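PDB 1W07: peroxisomal acyl-coenzyme A oxidase 1 from Arabidopsis thaliana, which catalyses the FAD-dependent desaturation of long- and medium-chain acyl-CoAs to 2-trans-enoyl-CoAs, passing the electrons to oxygen to give hydrogen peroxide. Local coordinates for residues 138-143 against 167-172; 149-154 against 188-193. The protein carries 1 engineered substitution. One frame throughout, in Å; residues are numbered along the deposited sequence.

Interaction 1: 138-143 against 167-172. With FAD (flavin-adenine dinucleotide), chain I.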
ATOM      1  N   THR B 138      15.298 -20.279   2.094  1.00 18.56           N
ATOM      2  CA  THR B 138      14.706 -19.888   0.823  1.00 17.90           C
ATOM      3  C   THR B 138      15.675 -19.870  -0.361  1.00 18.16           C
ATOM      4  O   THR B 138      16.846 -19.522  -0.226  1.00 17.25           O
ATOM      5  CB  THR B 138      14.036 -18.507   0.956  1.00 17.22           C
ATOM      6  OG1 THR B 138      13.000 -18.601   1.938  1.00 19.34           O
ATOM      7  CG2 THR B 138      13.442 -18.056  -0.369  1.00 14.84           C
ATOM      8  N   GLU B 139      15.158 -20.251  -1.524  1.00 16.32           N
ATOM      9  CA  GLU B 139      15.938 -20.269  -2.750  1.00 18.54           C
ATOM     10  C   GLU B 139      15.172 -19.470  -3.797  1.00 16.47           C
ATOM     11  O   GLU B 139      14.032 -19.077  -3.575  1.00 18.12           O
ATOM     12  CB  GLU B 139      16.136 -21.711  -3.257  1.00 18.09           C
ATOM     13  CG  GLU B 139      16.455 -22.718  -2.150  1.00 23.78           C
ATOM     14  CD  GLU B 139      16.802 -24.120  -2.662  1.00 23.77           C
ATOM     15  OE1 GLU B 139      16.121 -24.628  -3.580  1.00 20.84           O
ATOM     16  OE2 GLU B 139      17.749 -24.718  -2.116  1.00 23.62           O
ATOM     17  N   LEU B 140      15.810 -19.239  -4.937  1.00 18.63           N
ATOM     18  CA  LEU B 140      15.184 -18.512  -6.031  1.00 17.10           C
ATOM     19  C   LEU B 140      13.854 -19.146  -6.406  1.00 14.96           C
ATOM     20  O   LEU B 140      12.841 -18.462  -6.551  1.00 15.81           O
ATOM     21  CB  LEU B 140      16.092 -18.497  -7.265  1.00 16.70           C
ATOM     22  CG  LEU B 140      17.013 -17.283  -7.413  1.00 21.31           C
ATOM     23  CD1 LEU B 140      18.032 -17.512  -8.526  1.00 20.73           C
ATOM     24  CD2 LEU B 140      16.163 -16.054  -7.704  1.00 20.41           C
ATOM     25  N   GLY B 141      13.854 -20.463  -6.551  1.00 16.83           N
ATOM     26  CA  GLY B 141      12.636 -21.147  -6.939  1.00 15.84           C
ATOM     27  C   GLY B 141      11.684 -21.598  -5.858  1.00 17.51           C
ATOM     28  O   GLY B 141      10.567 -21.998  -6.180  1.00 15.26           O
ATOM     29  N   HIS B 142      12.091 -21.532  -4.590  1.00 16.80           N
ATOM     30  CA  HIS B 142      11.225 -21.998  -3.498  1.00 16.40           C
ATOM     31  C   HIS B 142      11.322 -21.210  -2.194  1.00 16.92           C
ATOM     32  O   HIS B 142      12.400 -21.070  -1.602  1.00 16.22           O
ATOM     33  CB  HIS B 142      11.502 -23.482  -3.189  1.00 17.74           C
ATOM     34  CG  HIS B 142      11.174 -24.406  -4.319  1.00 19.13           C
ATOM     35  ND1 HIS B 142      12.007 -24.589  -5.403  1.00 15.68           N
ATOM     36  CD2 HIS B 142      10.081 -25.170  -4.551  1.00 19.39           C
ATOM     37  CE1 HIS B 142      11.438 -25.422  -6.254  1.00 15.88           C
ATOM     38  NE2 HIS B 142      10.270 -25.790  -5.760  1.00 16.24           N
ATOM     39  N   GLY B 143      10.166 -20.721  -1.753  1.00 17.77           N
ATOM     40  CA  GLY B 143      10.074 -19.960  -0.524  1.00 15.74           C
ATOM     41  C   GLY B 143       9.024 -20.601   0.362  1.00 19.70           C
ATOM     42  O   GLY B 143       9.359 -21.260   1.344  1.00 19.76           O
ATOM     43  N   PRO B 167      22.306 -27.663  -7.395  1.00 24.83           N
ATOM     44  CA  PRO B 167      21.990 -28.312  -8.672  1.00 27.00           C
ATOM     45  C   PRO B 167      21.830 -27.361  -9.858  1.00 27.55           C
ATOM     46  O   PRO B 167      22.503 -27.524 -10.878  1.00 27.18           O
ATOM     47  CB  PRO B 167      20.698 -29.063  -8.362  1.00 28.85           C
ATOM     48  CG  PRO B 167      20.872 -29.433  -6.939  1.00 29.28           C
ATOM     49  CD  PRO B 167      21.425 -28.165  -6.327  1.00 26.60           C
ATOM     50  N   THR B 168      20.935 -26.387  -9.715  1.00 24.04           N
ATOM     51  CA  THR B 168      20.663 -25.416 -10.764  1.00 24.21           C
ATOM     52  C   THR B 168      20.639 -23.993 -10.231  1.00 23.78           C
ATOM     53  O   THR B 168      20.714 -23.770  -9.023  1.00 20.28           O
ATOM     54  CB  THR B 168      19.304 -25.688 -11.417  1.00 26.34           C
ATOM     55  OG1 THR B 168      18.277 -25.710 -10.408  1.00 32.48           O
ATOM     56  CG2 THR B 168      19.332 -27.021 -12.147  1.00 24.80           C
ATOM     57  N   GLN B 169      20.540 -23.022 -11.132  1.00 21.21           N
ATOM     58  CA  GLN B 169      20.537 -21.622 -10.718  1.00 21.85           C
ATOM     59  C   GLN B 169      19.374 -21.328  -9.778  1.00 18.55           C
ATOM     60  O   GLN B 169      19.523 -20.566  -8.829  1.00 17.68           O
ATOM     61  CB  GLN B 169      20.471 -20.711 -11.947  1.00 21.04           C
ATOM     62  CG  GLN B 169      20.674 -19.242 -11.629  1.00 23.73           C
ATOM     63  CD  GLN B 169      20.630 -18.383 -12.873  1.00 23.86           C
ATOM     64  OE1 GLN B 169      19.677 -18.449 -13.648  1.00 25.41           O
ATOM     65  NE2 GLN B 169      21.657 -17.569 -13.068  1.00 23.84           N
ATOM     66  N   THR B 170      18.225 -21.944 -10.046  1.00 18.54           N
ATOM     67  CA  THR B 170      17.030 -21.745  -9.229  1.00 19.78           C
ATOM     68  C   THR B 170      17.170 -22.365  -7.834  1.00 20.88           C
ATOM     69  O   THR B 170      16.348 -22.109  -6.949  1.00 19.95           O
ATOM     70  CB  THR B 170      15.759 -22.323  -9.916  1.00 21.93           C
ATOM     71  OG1 THR B 170      15.921 -23.731 -10.156  1.00 21.58           O
ATOM     72  CG2 THR B 170      15.522 -21.620 -11.243  1.00 20.61           C
ATOM     73  N   ALA B 171      18.220 -23.167  -7.642  1.00 18.09           N
ATOM     74  CA  ALA B 171      18.473 -23.812  -6.358  1.00 18.69           C
ATOM     75  C   ALA B 171      19.263 -22.858  -5.459  1.00 19.11           C
ATOM     76  O   ALA B 171      19.424 -23.106  -4.265  1.00 19.84           O
ATOM     77  CB  ALA B 171      19.256 -25.113  -6.565  1.00 15.99           C
ATOM     78  N   SER B 172      19.756 -21.777  -6.044  0.50 18.58           N
ATOM     79  CA  SER B 172      20.536 -20.789  -5.298  0.50 19.51           C
ATOM     80  C   SER B 172      19.742 -20.207  -4.127  0.50 19.20           C
ATOM     81  O   SER B 172      18.566 -19.876  -4.275  0.50 19.68           O
ATOM     82  CB  SER B 172      20.962 -19.647  -6.227  0.50 20.38           C
ATOM     83  OG  SER B 172      21.634 -20.133  -7.374  0.50 21.00           O
TER
HETATM   84  PA  FAD I1660       5.056 -17.900  -3.133  1.00 20.64           P
HETATM   85  O1A FAD I1660       4.801 -18.833  -2.015  1.00 16.75           O
HETATM   86  O2A FAD I1660       5.706 -18.434  -4.350  1.00 17.34           O
HETATM   87  O5B FAD I1660       3.666 -17.194  -3.527  1.00 16.95           O
HETATM   88  C5B FAD I1660       3.577 -16.311  -4.647  1.00 14.41           C
HETATM   89  C4B FAD I1660       2.108 -16.082  -5.019  1.00 17.12           C
HETATM   90  O4B FAD I1660       1.527 -17.372  -5.288  1.00 16.36           O
HETATM   91  C3B FAD I1660       1.328 -15.484  -3.845  1.00 12.60           C
HETATM   92  O3B FAD I1660       0.197 -14.761  -4.337  1.00 15.74           O
HETATM   93  C2B FAD I1660       0.879 -16.734  -3.090  1.00 16.69           C
HETATM   94  O2B FAD I1660      -0.341 -16.478  -2.391  1.00 13.64           O
HETATM   95  C1B FAD I1660       0.563 -17.667  -4.262  1.00 16.87           C
HETATM   96  N9A FAD I1660       0.637 -19.088  -3.849  1.00 15.69           N
HETATM   97  C8A FAD I1660       1.751 -19.794  -3.651  1.00 17.20           C
HETATM   98  N7A FAD I1660       1.434 -21.036  -3.282  1.00 14.24           N
HETATM   99  C5A FAD I1660       0.109 -21.122  -3.238  1.00 13.49           C
HETATM  100  C6A FAD I1660      -0.779 -22.148  -2.938  1.00 14.48           C
HETATM  101  N6A FAD I1660      -0.348 -23.331  -2.514  1.00 13.14           N
HETATM  102  N1A FAD I1660      -2.152 -21.893  -3.035  1.00 17.37           N
HETATM  103  C2A FAD I1660      -2.600 -20.625  -3.419  1.00 13.71           C
HETATM  104  N3A FAD I1660      -1.725 -19.672  -3.686  1.00 18.81           N
HETATM  105  C4A FAD I1660      -0.400 -19.883  -3.607  1.00 13.08           C
HETATM  106  N1  FAD I1660      14.119 -16.707   3.733  1.00 16.13           N
HETATM  107  C2  FAD I1660      15.118 -17.350   4.476  1.00 18.73           C
HETATM  108  O2  FAD I1660      15.307 -18.556   4.336  1.00 24.47           O
HETATM  109  N3  FAD I1660      15.901 -16.598   5.365  1.00 17.62           N
HETATM  110  C4  FAD I1660      15.688 -15.221   5.501  1.00 20.17           C
HETATM  111  O4  FAD I1660      16.360 -14.578   6.310  1.00 15.16           O
HETATM  112  C4X FAD I1660      14.709 -14.588   4.741  1.00 18.39           C
HETATM  113  N5  FAD I1660      14.537 -13.197   4.807  1.00 16.82           N
HETATM  114  C5X FAD I1660      13.569 -12.548   4.035  1.00 19.12           C
HETATM  115  C6  FAD I1660      13.493 -11.160   4.031  1.00 16.54           C
HETATM  116  C7  FAD I1660      12.609 -10.510   3.179  1.00 18.94           C
HETATM  117  C7M FAD I1660      12.566  -8.982   3.192  1.00 19.89           C
HETATM  118  C8  FAD I1660      11.788 -11.255   2.325  1.00 20.31           C
HETATM  119  C8M FAD I1660      10.805 -10.565   1.377  1.00 19.05           C
HETATM  120  C9  FAD I1660      11.860 -12.643   2.342  1.00 16.78           C
HETATM  121  C9A FAD I1660      12.744 -13.302   3.190  1.00 19.98           C
HETATM  122  N10 FAD I1660      12.879 -14.696   3.165  1.00 16.92           N
HETATM  123  C10 FAD I1660      13.921 -15.326   3.868  1.00 18.32           C
HETATM  124  C1' FAD I1660      12.004 -15.534   2.307  1.00 16.57           C
HETATM  125  C2' FAD I1660      10.624 -15.683   2.956  1.00 17.80           C
HETATM  126  O2' FAD I1660      10.762 -16.183   4.287  1.00 19.53           O
HETATM  127  C3' FAD I1660       9.653 -16.576   2.178  1.00 20.91           C
HETATM  128  O3' FAD I1660      10.224 -17.878   2.019  1.00 23.05           O
HETATM  129  C4' FAD I1660       9.313 -16.017   0.794  1.00 20.36           C
HETATM  130  O4' FAD I1660       9.259 -14.588   0.807  1.00 18.60           O
HETATM  131  C5' FAD I1660       7.964 -16.580   0.347  1.00 23.99           C
HETATM  132  O5' FAD I1660       7.533 -15.943  -0.855  1.00 25.84           O
HETATM  133  P   FAD I1660       7.475 -16.750  -2.241  1.00 21.67           P
HETATM  134  O1P FAD I1660       8.267 -15.978  -3.222  1.00 19.08           O
HETATM  135  O2P FAD I1660       7.837 -18.163  -1.986  1.00 22.97           O
HETATM  136  O3P FAD I1660       5.914 -16.648  -2.606  1.00 19.51           O
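Two backbone hydrogen bonds join the loop 138-143 to segment 167-172, one to the 3-10 turn 169-171 and one to Ser172 just after it: Leu140 N reaches Ser172 O at 2.9 Å, almost along the C=O axis (173°), and Gly141 N reaches Thr170 O at 3.0 Å on a lone pair in the carbonyl plane. The turn is braced from within, since Gln169 O accepts from both Ser172 OG, at 2.6 Å, and the backbone N of the same serine. Leu140 lays CB against Thr170 O and brings CD1 to 3.4 Å from Gln169 O. Glu139, its CG anti to the carbonyl carbon and its chain extended beyond, slides its carboxylate along Ala171. There OE2 lies 3.2 Å from Ala171 O, two acceptors whose approach is likely to be mildly repulsive; the buried carboxylate is instead gripped by Thr151, the N of Glu150 and a salt bridge to Lys173, which would favour its charged form. On the flavin side, Thr138 N gives a nearly straight bond to FAD O2 at 2.8 Å. Its OG1, set beside that N by a chi1 of -61°, donates to FAD N1 at 2.8 Å and accepts from the ribityl O3'. Arg310 and His402 of the second subunit bind Leu140 O. This is the flavin-binding loop of the acyl-CoA dehydrogenase middle domain, holding flavin N1 and O2 at the dimer interface.

Interaction 2: 149-154 against 188-193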
ATOM      1  N   LEU B 149      12.709 -27.394  -1.832  1.00 17.29           N
ATOM      2  CA  LEU B 149      14.097 -26.923  -1.928  1.00 19.07           C
ATOM      3  C   LEU B 149      14.902 -27.881  -2.798  1.00 19.07           C
ATOM      4  O   LEU B 149      14.708 -29.098  -2.710  1.00 18.38           O
ATOM      5  CB  LEU B 149      14.751 -26.836  -0.543  1.00 16.39           C
ATOM      6  CG  LEU B 149      14.128 -25.829   0.425  1.00 21.39           C
ATOM      7  CD1 LEU B 149      14.955 -25.777   1.706  1.00 19.42           C
ATOM      8  CD2 LEU B 149      14.050 -24.456  -0.245  1.00 21.09           C
ATOM      9  N   GLU B 150      15.796 -27.323  -3.619  1.00 16.36           N
ATOM     10  CA  GLU B 150      16.633 -28.091  -4.547  1.00 20.00           C
ATOM     11  C   GLU B 150      18.059 -28.325  -4.050  1.00 19.11           C
ATOM     12  O   GLU B 150      18.731 -29.248  -4.507  1.00 21.38           O
ATOM     13  CB  GLU B 150      16.712 -27.382  -5.908  1.00 22.59           C
ATOM     14  CG  GLU B 150      15.368 -27.101  -6.553  1.00 26.81           C
ATOM     15  CD  GLU B 150      15.491 -26.408  -7.893  1.00 31.70           C
ATOM     16  OE1 GLU B 150      16.066 -27.009  -8.831  1.00 34.83           O
ATOM     17  OE2 GLU B 150      15.019 -25.258  -8.016  1.00 34.59           O
ATOM     18  N   THR B 151      18.535 -27.487  -3.136  1.00 18.20           N
ATOM     19  CA  THR B 151      19.893 -27.662  -2.632  1.00 19.03           C
ATOM     20  C   THR B 151      20.020 -29.061  -2.024  1.00 22.18           C
ATOM     21  O   THR B 151      19.122 -29.534  -1.327  1.00 21.07           O
ATOM     22  CB  THR B 151      20.243 -26.577  -1.585  1.00 18.88           C
ATOM     23  OG1 THR B 151      20.134 -25.290  -2.202  1.00 17.73           O
ATOM     24  CG2 THR B 151      21.689 -26.764  -1.066  1.00 15.47           C
ATOM     25  N   THR B 152      21.127 -29.734  -2.308  1.00 20.98           N
ATOM     26  CA  THR B 152      21.321 -31.075  -1.784  1.00 22.09           C
ATOM     27  C   THR B 152      22.484 -31.186  -0.816  1.00 21.67           C
ATOM     28  O   THR B 152      23.431 -30.408  -0.879  1.00 22.34           O
ATOM     29  CB  THR B 152      21.547 -32.089  -2.928  1.00 17.37           C
ATOM     30  OG1 THR B 152      22.675 -31.685  -3.702  1.00 17.42           O
ATOM     31  CG2 THR B 152      20.349 -32.148  -3.826  1.00 15.38           C
ATOM     32  N   ALA B 153      22.384 -32.164   0.083  1.00 24.67           N
ATOM     33  CA  ALA B 153      23.421 -32.453   1.060  1.00 24.38           C
ATOM     34  C   ALA B 153      23.626 -33.974   1.026  1.00 27.79           C
ATOM     35  O   ALA B 153      22.880 -34.728   1.663  1.00 24.36           O
ATOM     36  CB  ALA B 153      22.984 -31.988   2.450  1.00 23.75           C
ATOM     37  N   THR B 154      24.622 -34.425   0.268  1.00 27.77           N
ATOM     38  CA  THR B 154      24.896 -35.856   0.129  1.00 31.05           C
ATOM     39  C   THR B 154      26.104 -36.288   0.951  1.00 30.76           C
ATOM     40  O   THR B 154      27.191 -35.716   0.830  1.00 29.48           O
ATOM     41  CB  THR B 154      25.143 -36.228  -1.350  1.00 30.97           C
ATOM     42  OG1 THR B 154      24.180 -35.553  -2.172  1.00 33.01           O
ATOM     43  CG2 THR B 154      25.008 -37.746  -1.558  1.00 31.40           C
ATOM     44  N   VAL B 188      22.271 -24.004   6.691  1.00 20.86           N
ATOM     45  CA  VAL B 188      21.734 -24.249   5.353  1.00 19.93           C
ATOM     46  C   VAL B 188      20.764 -25.432   5.322  1.00 21.49           C
ATOM     47  O   VAL B 188      21.029 -26.480   5.912  1.00 21.58           O
ATOM     48  CB  VAL B 188      22.869 -24.521   4.334  1.00 21.27           C
ATOM     49  CG1 VAL B 188      22.272 -24.784   2.928  1.00 22.30           C
ATOM     50  CG2 VAL B 188      23.860 -23.343   4.331  1.00 21.88           C
ATOM     51  N   TYR B 189      19.632 -25.252   4.642  1.00 22.01           N
ATOM     52  CA  TYR B 189      18.639 -26.312   4.531  1.00 23.86           C
ATOM     53  C   TYR B 189      18.679 -26.924   3.131  1.00 22.48           C
ATOM     54  O   TYR B 189      18.634 -26.219   2.122  1.00 25.54           O
ATOM     55  CB  TYR B 189      17.235 -25.785   4.879  1.00 20.27           C
ATOM     56  CG  TYR B 189      17.091 -25.474   6.355  1.00 23.56           C
ATOM     57  CD1 TYR B 189      17.519 -24.250   6.872  1.00 22.32           C
ATOM     58  CD2 TYR B 189      16.620 -26.438   7.253  1.00 21.44           C
ATOM     59  CE1 TYR B 189      17.488 -23.995   8.244  1.00 24.36           C
ATOM     60  CE2 TYR B 189      16.595 -26.194   8.631  1.00 22.04           C
ATOM     61  CZ  TYR B 189      17.033 -24.972   9.119  1.00 25.54           C
ATOM     62  OH  TYR B 189      17.070 -24.744  10.476  1.00 21.72           O
ATOM     63  N   ALA B 190      18.792 -28.245   3.089  1.00 24.62           N
ATOM     64  CA  ALA B 190      18.874 -28.971   1.830  1.00 24.01           C
ATOM     65  C   ALA B 190      18.321 -30.371   2.003  1.00 24.73           C
ATOM     66  O   ALA B 190      18.097 -30.833   3.123  1.00 25.07           O
ATOM     67  CB  ALA B 190      20.334 -29.046   1.365  1.00 24.81           C
ATOM     68  N   ARG B 191      18.107 -31.042   0.879  1.00 25.34           N
ATOM     69  CA  ARG B 191      17.594 -32.402   0.878  1.00 28.33           C
ATOM     70  C   ARG B 191      18.696 -33.323   1.387  1.00 27.64           C
ATOM     71  O   ARG B 191      19.793 -33.362   0.825  1.00 27.74           O
ATOM     72  CB  ARG B 191      17.195 -32.803  -0.543  1.00 27.16           C
ATOM     73  CG  ARG B 191      16.403 -31.730  -1.287  1.00 28.95           C
ATOM     74  CD  ARG B 191      15.669 -32.313  -2.489  1.00 29.10           C
ATOM     75  NE  ARG B 191      14.535 -33.122  -2.058  1.00 33.44           N
ATOM     76  CZ  ARG B 191      13.337 -32.633  -1.752  1.00 34.74           C
ATOM     77  NH1 ARG B 191      13.095 -31.329  -1.847  1.00 26.94           N
ATOM     78  NH2 ARG B 191      12.384 -33.449  -1.317  1.00 35.08           N
ATOM     79  N   LEU B 192      18.411 -34.057   2.454  1.00 29.81           N
ATOM     80  CA  LEU B 192      19.392 -34.976   3.021  1.00 31.07           C
ATOM     81  C   LEU B 192      19.486 -36.224   2.135  1.00 32.50           C
ATOM     82  O   LEU B 192      18.519 -36.970   1.984  1.00 34.52           O
ATOM     83  CB  LEU B 192      18.977 -35.366   4.442  1.00 31.19           C
ATOM     84  CG  LEU B 192      20.054 -35.893   5.392  1.00 35.08           C
ATOM     85  CD1 LEU B 192      19.413 -36.224   6.728  1.00 37.00           C
ATOM     86  CD2 LEU B 192      20.724 -37.123   4.814  1.00 34.60           C
ATOM     87  N   ILE B 193      20.655 -36.439   1.548  1.00 31.84           N
ATOM     88  CA  ILE B 193      20.863 -37.588   0.685  1.00 31.81           C
ATOM     89  C   ILE B 193      21.927 -38.519   1.265  1.00 34.33           C
ATOM     90  O   ILE B 193      23.054 -38.100   1.543  1.00 33.30           O
ATOM     91  CB  ILE B 193      21.291 -37.150  -0.730  1.00 28.36           C
ATOM     92  CG1 ILE B 193      20.259 -36.187  -1.326  1.00 28.75           C
ATOM     93  CG2 ILE B 193      21.404 -38.356  -1.626  1.00 29.36           C
ATOM     94  CD1 ILE B 193      20.631 -35.683  -2.719  1.00 26.39           C
TER
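Arg191 and Ile193 project from the same sheet face as Thr152 and Thr154, and their side chains meet the neighbouring segment in quite different ways. The Arg191 chain, bent at chi3 (73°), doubles back beside the loop that leads into strand 152-156, passing CG and CD over Leu149 O. Its NH1 then bonds that oxygen at 2.9 Å, with the acceptor exactly in the guanidinium plane; NH1 also reaches Gln147 O, while NE forms a salt bridge with Asp198. An alanine here would remove the guanidinium and would probably loosen the hold on the Leu149 carbonyl and leave Asp198 without this charged partner. Ile193 lies obliquely across both threonines: CD1 is 3.7 Å from Thr152 CG2 and 3.6 Å from Thr154 OG1, and its CG2 meets the methyl of Thr154. Ala153 is turned to the other face, where its CB sits 4.1 Å from that of Ala190. The Ala190 methyl also packs closely on the Thr151 carbonyl, 3.0 Å from its O. Farther back, Leu149 and Tyr189 run side by side, CD1 against CB at 3.9 Å, while the tyrosine ring leads on to Tyr135, whose carbonyl binds FAD. Backbone bonds Arg191 N to Thr151 O, Ala153 N to Arg191 O and Ile193 N to Ala153 O zip the strands together, the last at 2.8 Å. Three parallel bridges, with the short segments 152-154 and 188-193 crossing at -45°, make this a parallel strand pair within the mixed beta-sheet of the acyl-CoA dehydrogenase middle domain.

Both contacts belong to the beta-rich middle domain, their centres 11 Å apart, and their segments alternate along the chain: 138-143, 149-154, 167-172, 188-193. Interaction 1 joins the loop after strand 133-136 to the one after strand 161-165; interaction 2 pairs strands 152-156 and 185-194 of the mixed sheet that also includes 133-136 and 161-165. Glu139 links them directly, with probable hydrogen bonds between its OE2 and Thr151 OG1 (2.5 Å) and between its OE1 and the N of Glu150 (2.7 Å). Through this carboxylate the flavin-contacting loop, which also meets the second subunit, is tied to the sheet; no other protein chain of the assembly touches interaction 2.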